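Fatty acid synthase 1, isoform A (PDB 6FN6) probably builds long-chain saturated fatty acids from acetyl-CoA and malonyl-CoA with NADPH; this piece carries its dehydratase, enoylreductase and ketoreductase domains. Local coordinates at residues R745-L748 against L749-P753. Residues are numbered along the deposited sequence; the frame is centred on the assembly and turned at random.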
loop_
_atom_site.group_PDB
_atom_site.type_symbol
_atom_site.label_atom_id
_atom_site.label_comp_id
_atom_site.label_asym_id
_atom_site.label_seq_id
_atom_site.Cartn_x
_atom_site.Cartn_y
_atom_site.Cartn_z
ATOM N N ARG A 745 25.837 -18.324 -0.931
ATOM C CA ARG A 745 25.734 -18.660 0.487
ATOM C C ARG A 745 27.118 -18.920 1.074
ATOM O O ARG A 745 27.482 -18.360 2.107
ATOM C CB ARG A 745 24.840 -19.888 0.683
ATOM C CG ARG A 745 24.695 -20.339 2.128
ATOM C CD ARG A 745 23.956 -21.665 2.218
ATOM N NE ARG A 745 23.588 -21.990 3.599
ATOM C CZ ARG A 745 23.863 -23.145 4.209
ATOM N NH1 ARG A 745 23.493 -23.327 5.469
ATOM N NH2 ARG A 745 24.505 -24.124 3.574
ATOM N N GLU A 746 27.881 -19.776 0.403
ATOM C CA GLU A 746 29.212 -20.152 0.863
ATOM C C GLU A 746 30.140 -18.947 1.001
ATOM O O GLU A 746 30.916 -18.856 1.951
ATOM C CB GLU A 746 29.832 -21.164 -0.104
ATOM C CG GLU A 746 29.252 -22.565 -0.014
ATOM C CD GLU A 746 29.826 -23.496 -1.066
ATOM O OE1 GLU A 746 30.184 -23.007 -2.159
ATOM O OE2 GLU A 746 29.894 -24.716 -0.814
ATOM N N PHE A 747 30.056 -18.026 0.047
ATOM C CA PHE A 747 30.918 -16.846 0.034
ATOM C C PHE A 747 30.714 -15.956 1.261
ATOM O O PHE A 747 31.683 -15.541 1.896
ATOM C CB PHE A 747 30.680 -16.042 -1.245
ATOM C CG PHE A 747 31.259 -14.657 -1.210
ATOM C CD1 PHE A 747 32.599 -14.447 -1.477
ATOM C CD2 PHE A 747 30.457 -13.564 -0.928
ATOM C CE1 PHE A 747 33.133 -13.175 -1.450
ATOM C CE2 PHE A 747 30.986 -12.289 -0.901
ATOM C CZ PHE A 747 32.325 -12.095 -1.165
ATOM N N LEU A 748 29.459 -15.659 1.584
ATOM C CA LEU A 748 29.139 -14.813 2.734
ATOM C C LEU A 748 29.611 -15.427 4.047
ATOM O O LEU A 748 30.267 -14.767 4.851
ATOM C CB LEU A 748 27.632 -14.563 2.814
ATOM C CG LEU A 748 27.018 -13.459 1.956
ATOM C CD1 LEU A 748 25.511 -13.466 2.128
ATOM C CD2 LEU A 748 27.583 -12.097 2.328
ATOM N N LEU A 749 29.256 -16.690 4.258
ATOM C CA LEU A 749 29.603 -17.397 5.486
ATOM C C LEU A 749 31.089 -17.255 5.804
ATOM O O LEU A 749 31.465 -16.924 6.929
ATOM C CB LEU A 749 29.232 -18.876 5.368
ATOM C CG LEU A 749 27.758 -19.226 5.603
ATOM C CD1 LEU A 749 27.499 -20.689 5.277
ATOM C CD2 LEU A 749 27.327 -18.915 7.027
ATOM N N LYS A 750 31.924 -17.506 4.802
ATOM C CA LYS A 750 33.371 -17.526 4.977
ATOM C C LYS A 750 33.970 -16.127 5.120
ATOM O O LYS A 750 35.039 -15.960 5.706
ATOM C CB LYS A 750 34.026 -18.238 3.789
ATOM C CG LYS A 750 33.569 -19.678 3.595
ATOM C CD LYS A 750 33.951 -20.203 2.219
ATOM C CE LYS A 750 33.438 -21.618 1.999
ATOM N NZ LYS A 750 33.660 -22.084 0.602
ATOM N N ARG A 751 33.289 -15.132 4.567
ATOM C CA ARG A 751 33.851 -13.788 4.475
ATOM C C ARG A 751 33.621 -12.910 5.712
ATOM O O ARG A 751 34.399 -11.984 5.955
ATOM C CB ARG A 751 33.295 -13.077 3.240
ATOM C CG ARG A 751 33.796 -11.650 3.082
ATOM C CD ARG A 751 33.514 -11.124 1.688
ATOM N NE ARG A 751 33.983 -9.752 1.503
ATOM C CZ ARG A 751 35.184 -9.428 1.026
ATOM N NH1 ARG A 751 36.051 -10.371 0.676
ATOM N NH2 ARG A 751 35.523 -8.153 0.893
ATOM N N PHE A 752 32.562 -13.177 6.478
ATOM C CA PHE A 752 32.153 -12.259 7.548
ATOM C C PHE A 752 32.270 -12.775 8.997
ATOM O O PHE A 752 32.267 -13.986 9.235
ATOM C CB PHE A 752 30.706 -11.834 7.305
ATOM C CG PHE A 752 30.552 -10.820 6.218
ATOM C CD1 PHE A 752 30.951 -9.511 6.417
ATOM C CD2 PHE A 752 30.022 -11.175 4.988
ATOM C CE1 PHE A 752 30.810 -8.570 5.419
ATOM C CE2 PHE A 752 29.881 -10.239 3.986
ATOM C CZ PHE A 752 30.278 -8.935 4.200
ATOM N N PRO A 753 32.380 -11.835 9.966
ATOM C CA PRO A 753 32.468 -12.049 11.418
ATOM C C PRO A 753 31.129 -12.363 12.104
ATOM O O PRO A 753 30.306 -11.464 12.272
ATOM C CB PRO A 753 33.029 -10.719 11.936
ATOM C CG PRO A 753 32.630 -9.724 10.948
ATOM C CD PRO A 753 32.616 -10.416 9.629
#
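Phe747 lies alongside the side chain of Arg751, one turn further along helix 742-751, and both point the same way. The helix is the crossover of a beta-alpha-beta unit, between strands 734-739 and 760-762 of a Rossmann-type sheet in the enoylreductase part of the synthase, and its C-terminal end illustrates how side chains four residues apart meet. With CG anti to the backbone N (chi1 166°), the Phe747 ring leans along the helix, its CZ 3.2 Å from Arg751 CD. The ring and guanidinium planes are 11° apart, but the contact is made by the CD methylene, which approaches the ring obliquely. Phe747 also packs on Gln722 of helix 719-731 and on Pro867 and Ile889, so an alanine here would probably open a gap against these neighbours and leave the Arg751 methylenes without the ring beside them. Leu748, which is buried, rests on Ile725 of helix 719-731 and on Thr737 and Val739 of strand 734-739. Glu746 and Lys750 are exposed; Glu746 OE1 and Lys750 NZ, 4.5 Å apart, stop short of a salt bridge, though their opposite charges probably attract weakly. The backbone bond from Leu749 N to Arg745 O is nearly straight, at 175°, whereas Arg751 N makes weak bonds to Phe747 O and Leu748 O as the helix ends. Phe752, the first residue to leave helical geometry, still donates its N-H to Leu748 O at 3.2 Å, and its ring receives Leu748 CD2 at the edge, 3.4 Å from Phe752 CE2.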